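Local coordinates for protein fimbrium subunit Fim1C (Bacteroides vulgatus, PDB 4QB7) that probably forms part of the tip of cell-surface fimbriae, filamentous appendages that mediate cell adhesion and biofilm formation, at residues A[92-97]-A[208-213]; A[126-131]-A[223-228]; A[132-137]-A[227-232]; A[308-313]-A[334-339]. One frame throughout, in Å; residues are numbered along the deposited sequence.

Overall arrangement
Contacts 1 and 2 are the buried, mainly apolar ones, and both reach the antiparallel sheet that contains strand 203-209: contact 1 packs a phenylalanine beyond the end of that strand against strand 90-97, and contact 2 joins the chain just beyond the two strands that flank it. Contact 3 touches contact 2, shares Thr227 and Glu228 with it, and is more polar, with an indole hydrogen bond and a bridging water. Contact 4 lies about 41 Å from contact 1, centre to centre, on the opposite side of the chain's centre. Partly exposed, it joins two strands of different sheets through a lysine bond and isoleucine packing.

Contact 1: A[92-97]-A[208-213]; sequences TFFAYA and YKFDND
Phe94 and Phe210 each set CG opposite their own carbonyl carbon, at chi1 -58° and -81°, and these torsions send the two aromatic side chains past each other in opposite directions. The contact is consistent with the β-sandwich build of fimbrillin-like proteins. Phe94 sits on strand 90-97 of the large mixed sheet, while Phe210 lies in the turn joining strands 203-209 and 214-217 of a neighbouring antiparallel sheet. The rings meet obliquely, with Phe94 CD1 3.8 Å from Phe210 CD2, in a purely apolar touch.

Further along the strand, Tyr96 holds its CG between backbone N and carbonyl carbon (chi1 77°). That turns its phenol away toward Asn66, which bonds the hydroxyl, and only its CB is left near Phe210, 4.2 Å from CZ. Between these two side chains Ala95 O lies at the rim of the phenylalanine, in the plane of the Phe210 ring, 3.4 Å from CE2, a polar atom at the C-H edge.

One face of Phe210 is covered from its own segment by Tyr208, whose CE2 stands 3.8 Å above the ring centre. Thr142 of strand 141-143 also touches Phe210. Tyr208 is itself held at its far end, where its OH also meets Thr142 and donates a 2.6 Å hydrogen bond to Asp213 OD1, on the anti side of the carboxylate.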
# COMPACT_ATOMS: atom_id res chain seq x y z
N THR A 92 2.63 15.72 -22.25
CA THR A 92 2.44 14.43 -21.61
C THR A 92 2.58 14.63 -20.10
O THR A 92 3.56 15.23 -19.62
CB THR A 92 3.40 13.37 -22.18
OG1 THR A 92 2.87 12.98 -23.44
CG2 THR A 92 3.47 12.11 -21.32
N PHE A 93 1.59 14.12 -19.37
CA PHE A 93 1.52 14.25 -17.93
C PHE A 93 1.71 12.90 -17.25
O PHE A 93 1.41 11.85 -17.82
CB PHE A 93 0.17 14.88 -17.52
CG PHE A 93 -0.07 16.26 -18.09
CD1 PHE A 93 -0.63 16.42 -19.35
CD2 PHE A 93 0.27 17.40 -17.37
CE1 PHE A 93 -0.82 17.69 -19.90
CE2 PHE A 93 0.07 18.67 -17.91
CZ PHE A 93 -0.50 18.81 -19.16
N PHE A 94 2.24 12.97 -16.02
CA PHE A 94 2.41 11.90 -15.02
C PHE A 94 2.10 12.53 -13.68
O PHE A 94 2.28 13.74 -13.51
CB PHE A 94 3.82 11.29 -15.05
CG PHE A 94 4.23 10.70 -16.37
CD1 PHE A 94 3.83 9.41 -16.73
CD2 PHE A 94 4.98 11.44 -17.28
CE1 PHE A 94 4.20 8.88 -17.97
CE2 PHE A 94 5.36 10.89 -18.51
CZ PHE A 94 4.95 9.63 -18.85
N ALA A 95 1.66 11.73 -12.72
CA ALA A 95 1.36 12.25 -11.39
C ALA A 95 1.57 11.16 -10.35
O ALA A 95 1.49 9.98 -10.68
CB ALA A 95 -0.07 12.75 -11.34
N TYR A 96 1.84 11.57 -9.10
CA TYR A 96 1.99 10.67 -7.95
C TYR A 96 1.38 11.35 -6.71
O TYR A 96 1.17 12.57 -6.68
CB TYR A 96 3.49 10.29 -7.70
CG TYR A 96 4.27 11.40 -7.03
CD1 TYR A 96 4.74 12.48 -7.77
CD2 TYR A 96 4.43 11.44 -5.65
CE1 TYR A 96 5.34 13.58 -7.15
CE2 TYR A 96 5.00 12.54 -5.01
CZ TYR A 96 5.45 13.61 -5.77
OH TYR A 96 6.05 14.68 -5.17
N ALA A 97 1.13 10.57 -5.68
CA ALA A 97 0.61 11.07 -4.41
C ALA A 97 0.96 10.08 -3.29
O ALA A 97 1.13 8.89 -3.58
CB ALA A 97 -0.88 11.35 -4.47
N TYR A 208 10.19 2.59 -8.72
CA TYR A 208 8.95 2.48 -9.49
C TYR A 208 9.16 3.24 -10.79
O TYR A 208 9.54 4.42 -10.77
CB TYR A 208 7.72 3.03 -8.70
CG TYR A 208 6.47 3.11 -9.55
CD1 TYR A 208 5.66 1.99 -9.75
CD2 TYR A 208 6.10 4.30 -10.18
CE1 TYR A 208 4.53 2.05 -10.57
CE2 TYR A 208 5.00 4.36 -11.03
CZ TYR A 208 4.21 3.24 -11.22
OH TYR A 208 3.14 3.34 -12.06
N LYS A 209 8.89 2.57 -11.91
CA LYS A 209 9.08 3.12 -13.24
C LYS A 209 7.74 3.49 -13.86
O LYS A 209 6.86 2.64 -14.01
CB LYS A 209 9.80 2.09 -14.14
CG LYS A 209 11.22 1.72 -13.75
CD LYS A 209 11.86 1.05 -14.95
CE LYS A 209 12.01 -0.47 -14.92
NZ LYS A 209 10.81 -1.21 -14.46
N PHE A 210 7.60 4.77 -14.25
CA PHE A 210 6.39 5.27 -14.88
C PHE A 210 6.29 4.80 -16.34
O PHE A 210 5.20 4.84 -16.91
CB PHE A 210 6.36 6.79 -14.82
CG PHE A 210 5.88 7.36 -13.52
CD1 PHE A 210 6.75 7.50 -12.44
CD2 PHE A 210 4.57 7.80 -13.36
CE1 PHE A 210 6.31 8.07 -11.25
CE2 PHE A 210 4.14 8.35 -12.16
CZ PHE A 210 5.02 8.50 -11.12
N ASP A 211 7.42 4.38 -16.95
CA ASP A 211 7.39 3.91 -18.33
C ASP A 211 6.49 2.67 -18.51
O ASP A 211 5.74 2.61 -19.47
CB ASP A 211 8.80 3.63 -18.87
CG ASP A 211 8.85 3.61 -20.40
OD1 ASP A 211 8.54 4.69 -21.04
OD2 ASP A 211 9.19 2.54 -20.96
N ASN A 212 6.55 1.68 -17.60
CA ASN A 212 5.75 0.48 -17.77
C ASN A 212 4.94 0.09 -16.51
O ASN A 212 4.41 -1.04 -16.45
CB ASN A 212 6.64 -0.69 -18.21
CG ASN A 212 7.78 -0.95 -17.28
OD1 ASN A 212 8.03 -0.20 -16.33
ND2 ASN A 212 8.55 -1.97 -17.59
N ASP A 213 4.86 1.02 -15.53
CA ASP A 213 4.10 0.83 -14.30
C ASP A 213 4.56 -0.46 -13.54
O ASP A 213 3.77 -1.34 -13.21
CB ASP A 213 2.59 0.84 -14.62
CG ASP A 213 1.63 0.55 -13.49
OD1 ASP A 213 1.85 1.07 -12.38
OD2 ASP A 213 0.66 -0.20 -13.72

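Contact 2: A[126-131]-A[223-228]; sequences FEVKTS and SYFSTE
Phe225 drives the edge of its ring, not its face, between Val128 and Thr130. At the buried end of the contact its CZ corner meets Val128, with Phe225 CZ 4.0 Å from Val128 CB; the two side chains cross at about a right angle. The nearest touch is made at the partly exposed margin, where Phe225 CE1 lies 3.8 Å from Thr130 CG2, and that methyl is in the ring plane. Thr130 comes at the phenylalanine from the opposite direction: with chi1 at 62°, its OG1 takes the place between N and carbonyl carbon and CG2 is the branch that reaches the ring.

Both segments flank strand 203-209 in an antiparallel sheet of this fimbrillin-like protein. Val128 is backbone-bonded to Asn204, and Phe225 to Leu202 just before that strand, so the aromatic side chain spans the gap between next-but-one neighbours. Leucine in place of Phe225 would probably fall short of Thr130 and leave its methyl without its aromatic partner.

Val128 is the more enclosed partner, touched also by Met137 and Ile271, while the buried Phe225 rests on Pro197 and Leu202. Beyond the phenylalanine, on the solvent side, Ser226 and Thr227 are exposed.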
# COMPACT_ATOMS: atom_id res chain seq x y z
N PHE A 126 11.31 4.61 -3.57
CA PHE A 126 10.42 4.60 -2.43
C PHE A 126 10.89 3.65 -1.32
O PHE A 126 11.29 2.51 -1.59
CB PHE A 126 9.02 4.22 -2.92
CG PHE A 126 7.92 4.15 -1.89
CD1 PHE A 126 7.34 5.31 -1.38
CD2 PHE A 126 7.40 2.93 -1.48
CE1 PHE A 126 6.32 5.25 -0.44
CE2 PHE A 126 6.37 2.87 -0.54
CZ PHE A 126 5.84 4.03 -0.03
N GLU A 127 10.85 4.14 -0.06
CA GLU A 127 11.17 3.40 1.16
C GLU A 127 9.91 3.26 2.00
O GLU A 127 9.15 4.22 2.14
CB GLU A 127 12.29 4.07 1.97
CG GLU A 127 12.95 3.11 2.95
CD GLU A 127 13.80 3.68 4.06
OE1 GLU A 127 14.28 4.84 3.95
OE2 GLU A 127 14.02 2.95 5.06
N VAL A 128 9.68 2.07 2.53
CA VAL A 128 8.53 1.76 3.38
C VAL A 128 8.77 2.35 4.78
O VAL A 128 9.82 2.10 5.38
CB VAL A 128 8.25 0.24 3.43
CG1 VAL A 128 7.09 -0.08 4.36
CG2 VAL A 128 7.96 -0.31 2.04
N LYS A 129 7.81 3.16 5.26
CA LYS A 129 7.80 3.82 6.57
C LYS A 129 7.32 2.80 7.62
O LYS A 129 6.17 2.37 7.57
CB LYS A 129 6.87 5.04 6.50
CG LYS A 129 7.37 6.32 7.15
CD LYS A 129 6.64 7.52 6.55
CE LYS A 129 6.88 8.80 7.31
NZ LYS A 129 6.70 10.03 6.48
N THR A 130 8.20 2.37 8.54
CA THR A 130 7.87 1.38 9.59
C THR A 130 7.61 2.02 10.97
O THR A 130 7.17 1.33 11.88
CB THR A 130 8.99 0.34 9.72
OG1 THR A 130 10.19 1.00 10.12
CG2 THR A 130 9.23 -0.44 8.42
N SER A 131 7.84 3.35 11.10
CA SER A 131 7.68 4.13 12.32
C SER A 131 6.22 4.20 12.77
O SER A 131 5.32 3.93 11.98
CB SER A 131 8.23 5.54 12.12
OG SER A 131 7.48 6.30 11.19
N SER A 223 17.59 -3.67 -1.74
CA SER A 223 17.36 -3.40 -0.32
C SER A 223 16.15 -4.18 0.13
O SER A 223 15.07 -4.01 -0.41
CB SER A 223 17.17 -1.91 -0.08
OG SER A 223 17.28 -1.58 1.30
N TYR A 224 16.34 -5.08 1.10
CA TYR A 224 15.27 -5.94 1.57
C TYR A 224 14.94 -5.79 3.02
O TYR A 224 15.78 -5.34 3.80
CB TYR A 224 15.72 -7.40 1.41
CG TYR A 224 15.96 -7.87 0.00
CD1 TYR A 224 14.90 -8.21 -0.83
CD2 TYR A 224 17.25 -8.07 -0.47
CE1 TYR A 224 15.12 -8.65 -2.13
CE2 TYR A 224 17.48 -8.52 -1.77
CZ TYR A 224 16.41 -8.80 -2.60
OH TYR A 224 16.62 -9.26 -3.88
N PHE A 225 13.74 -6.26 3.39
CA PHE A 225 13.36 -6.58 4.76
C PHE A 225 14.00 -7.97 4.95
O PHE A 225 13.73 -8.86 4.13
CB PHE A 225 11.83 -6.62 4.93
CG PHE A 225 11.13 -5.30 5.08
CD1 PHE A 225 11.29 -4.54 6.24
CD2 PHE A 225 10.22 -4.86 4.12
CE1 PHE A 225 10.61 -3.33 6.39
CE2 PHE A 225 9.54 -3.66 4.29
CZ PHE A 225 9.73 -2.90 5.42
N SER A 226 14.92 -8.14 5.91
CA SER A 226 15.61 -9.42 6.06
C SER A 226 15.54 -9.95 7.48
O SER A 226 16.18 -10.95 7.82
CB SER A 226 17.07 -9.29 5.62
OG SER A 226 17.78 -8.36 6.41
N THR A 227 14.74 -9.29 8.32
CA THR A 227 14.54 -9.66 9.73
C THR A 227 13.05 -9.68 10.01
O THR A 227 12.30 -9.00 9.30
CB THR A 227 15.27 -8.67 10.66
OG1 THR A 227 14.80 -7.34 10.40
CG2 THR A 227 16.79 -8.73 10.52
N GLU A 228 12.62 -10.41 11.06
CA GLU A 228 11.20 -10.46 11.45
C GLU A 228 10.70 -9.08 11.81
O GLU A 228 11.42 -8.28 12.41
CB GLU A 228 11.00 -11.43 12.60
CG GLU A 228 11.08 -12.86 12.13
CD GLU A 228 10.84 -13.92 13.19
OE1 GLU A 228 10.80 -13.58 14.39
OE2 GLU A 228 10.74 -15.10 12.80

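Contact 3: A[132-137]-A[227-232]; sequences NNWKDM and TEQDLS. With SO4 (sulfate ion), chain R.
Trp134, which reaches across to Asp230 and Leu231, is the third residue of a type I' β turn running from Asn132 to Lys135, closed by Lys135 N to Asn132 O at 3.0 Å, with positive phi at both central residues, Asn133 and Trp134. The indole carries the contact. Its NE1 donates to Asp230 O at 2.8 Å with an N-H...O angle of 156°, and the donor stands above the carbonyl plane. The same oxygen accepts from a water that in turn takes a hydrogen bond from Asn133 ND2, so Asp230 O is gripped twice from the turn.

Over one face of the indole lies Leu231 CD2, 3.7 Å from the centroid of the five-membered ring and only 10° off its normal, a clear CH-pi contact. The far edge meets Gln229, whose OE1 is 3.4 Å from Trp134 CH2, the amide plane standing almost upright to the ring at 86°. Gln229 is steadied by its NE2, which bonds Thr227 O.

Gln229 and Asp230 form a short strand paired with strand 186-196, and the indole also touches Leu268 of strand 259-270, so the turn joins elements of two sheets of the fimbrillin fold. A leucine in place of Trp134 would probably leave Asp230 O without its indole donor and open a gap beneath Leu231 CD2.

Beyond the ring, Asp230 OD1 forms an Asx turn with Ser232 N and uses its syn lone pair for Ser232 OG at 2.7 Å. At the start of the turn, Asn132 N donates to O1 of a sulfate ion, probably from the crystallisation liquor, at 2.8 Å.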
# COMPACT_ATOMS: atom_id res chain seq x y z
N ASN A 132 6.02 4.58 14.06
CA ASN A 132 4.73 4.72 14.77
C ASN A 132 3.92 3.43 14.62
O ASN A 132 2.77 3.46 14.21
CB ASN A 132 3.95 5.97 14.30
CG ASN A 132 2.59 6.21 14.94
OD1 ASN A 132 2.27 5.75 16.05
ND2 ASN A 132 1.74 6.91 14.21
N ASN A 133 4.52 2.28 14.94
CA ASN A 133 3.88 0.97 14.88
C ASN A 133 3.08 0.72 13.59
O ASN A 133 1.93 0.29 13.66
CB ASN A 133 3.01 0.74 16.12
CG ASN A 133 3.90 0.60 17.32
OD1 ASN A 133 3.83 1.42 18.24
ND2 ASN A 133 4.84 -0.37 17.29
N TRP A 134 3.72 0.97 12.42
CA TRP A 134 3.18 0.75 11.06
C TRP A 134 1.98 1.64 10.70
O TRP A 134 1.33 1.39 9.69
CB TRP A 134 2.80 -0.74 10.87
CG TRP A 134 3.89 -1.68 11.27
CD1 TRP A 134 4.08 -2.24 12.50
CD2 TRP A 134 5.00 -2.08 10.47
NE1 TRP A 134 5.24 -2.98 12.51
CE2 TRP A 134 5.83 -2.89 11.27
CE3 TRP A 134 5.37 -1.84 9.14
CZ2 TRP A 134 7.00 -3.49 10.78
CZ3 TRP A 134 6.53 -2.43 8.65
CH2 TRP A 134 7.33 -3.24 9.47
N LYS A 135 1.69 2.67 11.50
CA LYS A 135 0.50 3.50 11.33
C LYS A 135 0.79 4.70 10.47
O LYS A 135 -0.13 5.46 10.17
CB LYS A 135 -0.11 3.90 12.70
CG LYS A 135 -0.38 2.67 13.59
CD LYS A 135 -1.46 2.83 14.64
CE LYS A 135 -1.27 1.91 15.82
NZ LYS A 135 -0.35 2.50 16.85
N ASP A 136 2.04 4.85 10.00
CA ASP A 136 2.46 5.98 9.17
C ASP A 136 2.78 5.57 7.72
O ASP A 136 3.29 6.41 6.97
CB ASP A 136 3.71 6.63 9.77
CG ASP A 136 3.52 7.41 11.06
OD1 ASP A 136 2.34 7.56 11.49
OD2 ASP A 136 4.54 7.87 11.63
N MSE A 137 2.51 4.30 7.32
CA MSE A 137 2.82 3.79 5.97
C MSE A 137 2.09 4.60 4.93
O MSE A 137 0.95 5.01 5.15
CB MSE A 137 2.49 2.28 5.83
CG MSE A 137 3.14 1.40 6.89
SE MSE A 137 2.71 -0.44 6.69
CE MSE A 137 4.21 -1.02 5.82
N THR A 227 14.74 -9.29 8.32
CA THR A 227 14.54 -9.66 9.73
C THR A 227 13.05 -9.68 10.01
O THR A 227 12.30 -9.00 9.30
CB THR A 227 15.27 -8.67 10.66
OG1 THR A 227 14.80 -7.34 10.40
CG2 THR A 227 16.79 -8.73 10.52
N GLU A 228 12.62 -10.41 11.06
CA GLU A 228 11.20 -10.46 11.45
C GLU A 228 10.70 -9.08 11.81
O GLU A 228 11.42 -8.28 12.41
CB GLU A 228 11.00 -11.43 12.60
CG GLU A 228 11.08 -12.86 12.13
CD GLU A 228 10.84 -13.92 13.19
OE1 GLU A 228 10.80 -13.58 14.39
OE2 GLU A 228 10.74 -15.10 12.80
N GLN A 229 9.50 -8.76 11.33
CA GLN A 229 8.91 -7.44 11.54
C GLN A 229 7.78 -7.58 12.49
O GLN A 229 6.83 -8.30 12.17
CB GLN A 229 8.43 -6.83 10.19
CG GLN A 229 9.56 -6.65 9.15
CD GLN A 229 10.64 -5.68 9.59
OE1 GLN A 229 10.37 -4.56 10.06
NE2 GLN A 229 11.89 -6.09 9.45
N ASP A 230 7.89 -6.97 13.69
CA ASP A 230 6.87 -7.08 14.73
C ASP A 230 5.68 -6.18 14.46
O ASP A 230 5.82 -4.95 14.40
CB ASP A 230 7.44 -6.78 16.13
CG ASP A 230 6.63 -7.37 17.28
OD1 ASP A 230 5.54 -7.96 17.01
OD2 ASP A 230 7.08 -7.27 18.44
N LEU A 231 4.50 -6.82 14.34
CA LEU A 231 3.21 -6.18 14.08
C LEU A 231 2.31 -6.18 15.31
O LEU A 231 1.17 -5.75 15.21
CB LEU A 231 2.48 -6.92 12.93
CG LEU A 231 3.16 -7.06 11.58
CD1 LEU A 231 2.34 -7.92 10.70
CD2 LEU A 231 3.31 -5.70 10.91
N SER A 232 2.79 -6.67 16.46
CA SER A 232 2.00 -6.81 17.69
C SER A 232 1.33 -5.52 18.16
O SER A 232 0.17 -5.57 18.58
CB SER A 232 2.83 -7.38 18.83
OG SER A 232 3.34 -8.64 18.46
S SO4 R . 8.83 4.55 16.17
O1 SO4 R . 8.06 5.67 15.63
O2 SO4 R . 8.44 3.24 15.57
O3 SO4 R . 10.25 4.79 15.90
O4 SO4 R . 8.58 4.49 17.61
O HOH W 1 4.38 -3.19 16.20

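Contact 4: A[308-313]-A[334-339]; sequences TNKEVS and NAIKIT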
# COMPACT_ATOMS: atom_id res chain seq x y z
N THR A 308 3.50 -19.39 21.35
CA THR A 308 4.15 -18.22 20.78
C THR A 308 5.12 -18.61 19.66
O THR A 308 5.61 -19.72 19.66
CB THR A 308 4.88 -17.34 21.84
OG1 THR A 308 6.09 -17.96 22.29
CG2 THR A 308 3.97 -16.91 22.97
N ASN A 309 5.40 -17.67 18.73
CA ASN A 309 6.33 -17.81 17.61
C ASN A 309 5.94 -18.99 16.70
O ASN A 309 6.81 -19.62 16.11
CB ASN A 309 7.80 -17.91 18.11
CG ASN A 309 8.87 -17.48 17.10
OD1 ASN A 309 8.73 -16.48 16.36
ND2 ASN A 309 10.01 -18.19 17.10
N LYS A 310 4.63 -19.25 16.56
CA LYS A 310 4.08 -20.30 15.70
C LYS A 310 4.09 -19.79 14.24
O LYS A 310 3.50 -18.77 13.89
CB LYS A 310 2.67 -20.72 16.18
CG LYS A 310 1.83 -21.55 15.22
CD LYS A 310 2.44 -22.91 14.88
CE LYS A 310 1.40 -23.97 14.59
NZ LYS A 310 0.64 -24.33 15.82
N GLU A 311 4.81 -20.51 13.40
CA GLU A 311 5.01 -20.22 11.99
C GLU A 311 3.76 -20.58 11.19
O GLU A 311 3.17 -21.65 11.38
CB GLU A 311 6.20 -21.03 11.49
CG GLU A 311 6.76 -20.53 10.19
CD GLU A 311 7.90 -21.38 9.68
OE1 GLU A 311 7.62 -22.38 8.97
OE2 GLU A 311 9.07 -21.03 9.97
N VAL A 312 3.37 -19.66 10.31
CA VAL A 312 2.23 -19.78 9.42
C VAL A 312 2.72 -19.32 8.04
O VAL A 312 3.05 -18.15 7.89
CB VAL A 312 1.01 -18.95 9.93
CG1 VAL A 312 -0.13 -18.96 8.93
CG2 VAL A 312 0.53 -19.44 11.27
N SER A 313 2.82 -20.24 7.07
CA SER A 313 3.27 -19.89 5.72
C SER A 313 2.16 -19.22 4.94
O SER A 313 1.03 -19.70 4.96
CB SER A 313 3.75 -21.13 4.96
OG SER A 313 5.06 -21.52 5.34
N ASN A 334 -7.54 -30.03 16.68
CA ASN A 334 -7.09 -31.42 16.92
C ASN A 334 -5.65 -31.65 16.45
O ASN A 334 -5.17 -32.79 16.50
CB ASN A 334 -8.04 -32.44 16.26
CG ASN A 334 -8.15 -32.34 14.76
OD1 ASN A 334 -7.41 -31.62 14.09
ND2 ASN A 334 -9.09 -33.09 14.19
N ALA A 335 -4.96 -30.60 16.00
CA ALA A 335 -3.60 -30.69 15.47
C ALA A 335 -2.75 -29.45 15.83
O ALA A 335 -3.15 -28.65 16.69
CB ALA A 335 -3.66 -30.88 13.95
N ILE A 336 -1.56 -29.35 15.20
CA ILE A 336 -0.54 -28.28 15.28
C ILE A 336 -0.99 -27.18 14.33
O ILE A 336 -1.18 -26.05 14.74
CB ILE A 336 0.86 -28.89 14.86
CG1 ILE A 336 1.33 -30.02 15.79
CG2 ILE A 336 1.97 -27.85 14.62
CD1 ILE A 336 1.23 -31.48 15.12
N LYS A 337 -1.19 -27.57 13.07
CA LYS A 337 -1.60 -26.84 11.87
C LYS A 337 -2.48 -25.59 12.08
O LYS A 337 -3.40 -25.57 12.91
CB LYS A 337 -2.40 -27.82 11.00
CG LYS A 337 -2.24 -27.65 9.49
CD LYS A 337 -3.11 -28.70 8.75
CE LYS A 337 -2.79 -28.87 7.28
NZ LYS A 337 -3.61 -29.94 6.66
N ILE A 338 -2.17 -24.56 11.29
CA ILE A 338 -2.91 -23.31 11.06
C ILE A 338 -2.95 -23.18 9.56
O ILE A 338 -1.88 -23.13 8.95
CB ILE A 338 -2.37 -22.02 11.73
CG1 ILE A 338 -2.22 -22.15 13.24
CG2 ILE A 338 -3.28 -20.86 11.37
CD1 ILE A 338 -1.74 -20.81 13.95
N THR A 339 -4.14 -23.22 8.96
CA THR A 339 -4.26 -23.14 7.50
C THR A 339 -4.66 -21.72 7.11
O THR A 339 -5.29 -21.03 7.91
CB THR A 339 -5.20 -24.21 6.95
OG1 THR A 339 -6.48 -24.04 7.50
CG2 THR A 339 -4.72 -25.60 7.26
O HOH W 2 1.09 -24.02 10.65
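Lys310 NZ donates to Ile336 O at 2.7 Å, the polar link between these segments, with the ammonium nitrogen approaching from above the carbonyl plane rather than within it. Lys310 leaves the backbone with CG opposite its N (chi1 166°), then bends at chi2 and again at chi4 to bring NZ round to the oxygen. On the way its CE passes 3.9 Å from Ile336 CG2, the two side chains crossing at about a right angle.

Below that bond the contact turns apolar. Ile338 extends CD1 into the angle between Val312 and Lys310, 3.8 Å from Val312 CG2 and 3.9 Å from Lys310 CG, so the aliphatic part of the lysine serves as packing while its charged end bonds. A water adds a looser tie, donating to Glu311 O at 3.2 Å and accepting weakly from Ile338 N.

Asn309 and Lys310 together face Ile289, a G1 β bulge where the chain turns a corner. From there strand 310-313 runs along strand 286-296, with Val312 bonded to Leu287, whereas strand 338-346 pairs with strand 323-331, where Ile338 packs on Leu329 and Ile331; the contact thus bridges two sheets of the fimbrillin fold.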